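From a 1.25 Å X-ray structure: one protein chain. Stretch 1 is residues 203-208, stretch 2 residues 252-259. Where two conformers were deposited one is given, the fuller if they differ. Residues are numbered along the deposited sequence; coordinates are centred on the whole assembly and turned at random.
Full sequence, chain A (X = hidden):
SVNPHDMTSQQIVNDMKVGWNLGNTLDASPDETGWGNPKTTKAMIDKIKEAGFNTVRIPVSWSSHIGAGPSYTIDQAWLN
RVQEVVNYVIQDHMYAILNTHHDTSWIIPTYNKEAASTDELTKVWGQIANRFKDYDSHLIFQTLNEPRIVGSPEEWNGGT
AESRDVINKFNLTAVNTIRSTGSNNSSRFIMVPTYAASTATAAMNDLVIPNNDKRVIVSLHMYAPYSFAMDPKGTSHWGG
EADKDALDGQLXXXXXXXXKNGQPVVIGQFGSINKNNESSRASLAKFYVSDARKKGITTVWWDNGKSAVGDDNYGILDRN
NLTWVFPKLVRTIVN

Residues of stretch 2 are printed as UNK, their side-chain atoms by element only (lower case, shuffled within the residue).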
ATOM      1  N   ALA A 203      -0.618 -12.787 -12.286  1.00  8.24           N
ATOM      2  CA  ALA A 203      -0.934 -11.403 -11.939  1.00  7.35           C
ATOM      3  C   ALA A 203       0.188 -10.471 -12.362  1.00  7.35           C
ATOM      4  O   ALA A 203      -0.049  -9.398 -12.926  1.00  8.13           O
ATOM      5  CB  ALA A 203      -1.232 -11.307 -10.447  1.00  8.57           C
ATOM      6  N   MET A 204       1.427 -10.857 -12.080  1.00  7.40           N
ATOM      7  CA  MET A 204       2.553 -10.025 -12.474  1.00  8.36           C
ATOM      8  C   MET A 204       2.734 -10.027 -13.984  1.00  7.81           C
ATOM      9  O   MET A 204       3.042  -8.986 -14.566  1.00  9.32           O
ATOM     10  CB  MET A 204       3.832 -10.469 -11.772  1.00  9.02           C
ATOM     11  CG  MET A 204       3.742 -10.380 -10.239  1.00  8.62           C
ATOM     12  SD  MET A 204       5.354 -10.371  -9.395  1.00 10.84           S
ATOM     13  CE  MET A 204       5.983 -11.957  -9.946  1.00 13.37           C
ATOM     14  N   ASN A 205       2.502 -11.158 -14.645  1.00  8.17           N
ATOM     15  CA  ASN A 205       2.718 -11.223 -16.093  1.00  9.86           C
ATOM     16  C   ASN A 205       1.704 -10.405 -16.880  1.00  9.20           C
ATOM     17  O   ASN A 205       2.035  -9.856 -17.946  1.00 11.44           O
ATOM     18  CB  ASN A 205       2.678 -12.674 -16.574  1.00 12.12           C
ATOM     19  CG  ASN A 205       3.979 -13.406 -16.330  1.00 17.71           C
ATOM     20  OD1 ASN A 205       5.037 -12.798 -16.132  1.00 17.43           O
ATOM     21  ND2 ASN A 205       3.912 -14.730 -16.371  1.00 19.88           N
ATOM     22  N   ASP A 206       0.483 -10.283 -16.391  1.00  8.02           N
ATOM     23  CA  ASP A 206      -0.567  -9.630 -17.137  1.00  9.09           C
ATOM     24  C   ASP A 206      -0.673  -8.133 -16.882  1.00  7.87           C
ATOM     25  O   ASP A 206      -1.400  -7.444 -17.618  1.00  9.45           O
ATOM     26  CB  ASP A 206      -1.939 -10.289 -16.920  1.00  9.81           C
ATOM     27  CG  ASP A 206      -2.107 -11.607 -17.656  1.00 16.80           C
ATOM     28  OD1 ASP A 206      -1.208 -11.992 -18.452  1.00 16.20           O
ATOM     29  OD2 ASP A 206      -3.182 -12.249 -17.459  1.00 16.33           O
ATOM     30  N   LEU A 207       0.062  -7.603 -15.910  1.00  8.37           N
ATOM     31  CA  LEU A 207       0.064  -6.176 -15.641  0.54  7.73           C
ATOM     32  C   LEU A 207       0.577  -5.412 -16.849  1.00  8.85           C
ATOM     33  O   LEU A 207       1.631  -5.735 -17.400  1.00 10.63           O
ATOM     34  CB  LEU A 207       0.952  -5.902 -14.437  0.54  8.69           C
ATOM     35  CG  LEU A 207       0.893  -4.481 -13.914  0.54  7.22           C
ATOM     36  CD1 LEU A 207      -0.439  -4.218 -13.237  0.54  6.53           C
ATOM     37  CD2 LEU A 207       2.028  -4.223 -12.963  0.54 10.17           C
ATOM     38  N   VAL A 208      -0.145  -4.361 -17.215  1.00  8.45           N
ATOM     39  CA  VAL A 208       0.276  -3.393 -18.228  1.00  9.25           C
ATOM     40  C   VAL A 208       0.451  -2.051 -17.541  1.00  8.13           C
ATOM     41  O   VAL A 208      -0.472  -1.559 -16.888  1.00  8.97           O
ATOM     42  CB  VAL A 208      -0.739  -3.297 -19.383  1.00  8.37           C
ATOM     43  CG1 VAL A 208      -0.338  -2.174 -20.339  1.00 10.72           C
ATOM     44  CG2 VAL A 208      -0.825  -4.632 -20.080  1.00 10.24           C
ATOM     45  N   UNK A 252      13.351 -12.534  -5.566  1.00 11.14           N
ATOM     46  CA  UNK A 252      14.043 -12.622  -6.842  1.00 12.19           C
ATOM     47  C   UNK A 252      13.066 -12.703  -8.009  1.00 12.00           C
ATOM     48  O   UNK A 252      13.360 -12.184  -9.096  1.00 12.10           O
ATOM     49  c   UNK A 252      14.998 -13.813  -6.818  1.00 15.61           C
ATOM     50  n   UNK A 252      16.524 -14.714  -8.436  1.00 25.35           N
ATOM     51  o   UNK A 252      16.658 -12.526  -7.921  1.00 21.70           O
ATOM     52  c   UNK A 252      16.137 -13.631  -7.768  1.00 20.39           C
ATOM     53  N   UNK A 253      11.917 -13.352  -7.829  1.00 11.36           N
ATOM     54  CA  UNK A 253      10.918 -13.367  -8.890  1.00 12.76           C
ATOM     55  C   UNK A 253      10.440 -11.956  -9.215  1.00 11.98           C
ATOM     56  O   UNK A 253      10.244 -11.616 -10.391  1.00 11.80           O
ATOM     57  c   UNK A 253       9.746 -14.262  -8.533  1.00 13.48           C
ATOM     58  N   UNK A 254      10.216 -11.126  -8.197  1.00 10.60           N
ATOM     59  CA  UNK A 254       9.804  -9.739  -8.396  1.00 10.32           C
ATOM     60  C   UNK A 254      10.915  -8.952  -9.069  1.00 10.53           C
ATOM     61  O   UNK A 254      10.673  -8.200 -10.022  1.00 10.33           O
ATOM     62  c   UNK A 254       9.140  -7.642  -7.222  1.00  9.92           C
ATOM     63  c   UNK A 254       8.220  -9.840  -6.423  1.00  9.37           C
ATOM     64  c   UNK A 254       7.971  -9.489  -4.940  1.00  9.95           C
ATOM     65  c   UNK A 254       9.413  -9.117  -7.050  1.00  8.28           C
ATOM     66  N   UNK A 255      12.146  -9.121  -8.593  1.00 10.17           N
ATOM     67  CA  UNK A 255      13.290  -8.453  -9.199  1.00 11.49           C
ATOM     68  C   UNK A 255      13.425  -8.830 -10.676  1.00 12.87           C
ATOM     69  O   UNK A 255      13.612  -7.961 -11.543  1.00 13.16           O
ATOM     70  c   UNK A 255      16.573  -9.223  -9.927  1.00 14.69           C
ATOM     71  c   UNK A 255      18.084  -7.446 -10.478  1.00 16.57           C
ATOM     72  c   UNK A 255      14.571  -8.835  -8.442  1.00 12.94           C
ATOM     73  o   UNK A 255      19.208  -7.010 -11.165  1.00 19.89           O
ATOM     74  c   UNK A 255      17.707  -8.780 -10.593  1.00 17.16           C
ATOM     75  c   UNK A 255      15.824  -8.361  -9.147  1.00 12.82           C
ATOM     76  c   UNK A 255      16.229  -7.040  -9.051  1.00 12.94           C
ATOM     77  c   UNK A 255      17.342  -6.574  -9.722  1.00 16.21           C
ATOM     78  N   UNK A 256      13.337 -10.120 -10.980  1.00 12.59           N
ATOM     79  CA  UNK A 256      13.534 -10.552 -12.361  1.00 12.99           C
ATOM     80  C   UNK A 256      12.414 -10.109 -13.278  1.00 13.22           C
ATOM     81  O   UNK A 256      12.654  -9.828 -14.464  1.00 13.98           O
ATOM     82  n   UNK A 256      15.258 -13.581 -11.316  1.00 27.89           N
ATOM     83  c   UNK A 256      15.142 -12.474 -12.030  1.00 16.91           C
ATOM     84  o   UNK A 256      16.098 -11.785 -12.361  1.00 25.09           O
ATOM     85  c   UNK A 256      13.726 -12.064 -12.404  1.00 15.44           C
ATOM     86  N   UNK A 257      11.195 -10.039 -12.786  1.00 12.01           N
ATOM     87  CA  UNK A 257      10.091  -9.639 -13.639  1.00 11.36           C
ATOM     88  C   UNK A 257      10.078  -8.146 -13.918  1.00 11.39           C
ATOM     89  O   UNK A 257       9.841  -7.719 -15.062  1.00 12.88           O
ATOM     90  c   UNK A 257       7.543 -10.285 -15.150  1.00 16.64           C
ATOM     91  n   UNK A 257       6.363 -10.498 -17.279  1.00 21.09           N
ATOM     92  c   UNK A 257       7.572  -9.628 -13.785  1.00 13.95           C
ATOM     93  c   UNK A 257       8.772 -10.088 -13.020  1.00 12.37           C
ATOM     94  c   UNK A 257       6.386  -9.796 -15.971  1.00 17.56           C
ATOM     95  N   UNK A 258      10.285  -7.329 -12.887  1.00 10.58           N
ATOM     96  CA  UNK A 258      10.097  -5.878 -12.962  1.00 11.08           C
ATOM     97  C   UNK A 258      11.407  -5.111 -12.819  1.00 10.92           C
ATOM     98  O   UNK A 258      11.824  -4.410 -13.761  1.00 12.19           O
ATOM     99  c   UNK A 258       9.071  -5.423 -11.902  1.00 10.60           C
ATOM    100  c   UNK A 258       5.059  -6.746 -12.615  1.00 10.50           C
ATOM    101  c   UNK A 258       7.003  -6.655 -11.221  1.00 10.37           C
ATOM    102  c   UNK A 258       5.697  -7.087 -11.454  1.00  9.93           C
ATOM    103  c   UNK A 258       5.697  -6.002 -13.560  1.00 11.42           C
ATOM    104  c   UNK A 258       7.664  -5.912 -12.166  1.00  8.74           C
ATOM    105  c   UNK A 258       6.988  -5.555 -13.326  1.00 10.19           C
ATOM    106  N   UNK A 259      12.069  -5.201 -11.664  1.00 10.57           N
ATOM    107  CA  UNK A 259      13.098  -4.225 -11.320  1.00 11.74           C
ATOM    108  C   UNK A 259      14.249  -4.292 -12.309  1.00 16.97           C
ATOM    109  O   UNK A 259      14.750  -3.255 -12.771  1.00 16.27           O
ATOM    110  c   UNK A 259      13.600  -4.446  -9.885  1.00 12.44           C
ATOM    111  c   UNK A 259      12.459  -4.351  -8.853  1.00 12.80           C
ATOM    112  c   UNK A 259      14.723  -3.451  -9.563  1.00 14.17           C
TER
HETATM  113  O   HOH W   1       4.579  -8.998 -18.769  1.00 24.99           O

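Position 252 carries two carbons beyond CA, the second bonded to one oxygen and one nitrogen. This is a carboxamide on a single methylene, hence Asn252; its CB, 9.7 Å from CE of Met204, is the nearest its side chain comes to stretch 1.

Position 253 has one side-chain carbon and nothing more, which defines Ala253. Its CB points sideways, and the closest approach is from its backbone, O lying 4.3 Å from CE of Met204.

At position 254 four carbons fork at the first, one arm being two carbons long. A beta-branched chain of this kind is isoleucine, Ile254. Its CG1 lies 4.2 Å from SD of Met204, an apolar contact made although the CA-to-CB bond runs sideways.

Position 255 shows one carbon, then a six-carbon ring bearing an oxygen: Tyr255. It stays out of reach of stretch 1.

Position 256 repeats the pattern of two carbons with a terminal oxygen and nitrogen, so it is Asn256, again out of reach.

Position 257 is an unbranched row of four carbons ending in nitrogen, with CB directed toward stretch 1. The nitrogen ends 2.9 Å from OD1 of Asn205. The residue is Lys257; chi2 is p while the other three chi angles are t, so the chain bends once and is otherwise extended. Its CE passes 3.7 Å from O of Met204.

Position 258 has one carbon followed by a six-carbon ring without a heteroatom, also directed toward stretch 1: Phe258. Its CZ is 3.6 Å from O of Met204 and 4.0 Å from CD2 of Leu207, both approaching the ring obliquely.

Position 259 bears three carbons, two of them on the first, which gives Val259, out of reach.

The contact centres on Met204, whose side chain sits as a knob among Ala253, Ile254, Lys257 and Phe258, residues spaced along one side of the helix. Met204 loses 104 Å² to stretch 2, the largest share of the 311 Å² buried in total. Its CB packs 3.9 Å from CE2 of Phe258, and its SD lies 5.1 Å from the centroid of that ring, 70° off the normal, an oblique sulfur-aromatic approach. Polar pairing joins this packing at Asn205: CB points away, yet the side-chain end returns so that OD1 accepts a hydrogen bond from NZ of Lys257. Water 1 adds a second link, donating to O of Asn205 at 2.8 Å and accepting from NZ of Lys257 at 2.8 Å, so one ammonium group reaches both the side chain and the backbone of Asn205.

Stretch 2 (252-259) NAIYNKFV
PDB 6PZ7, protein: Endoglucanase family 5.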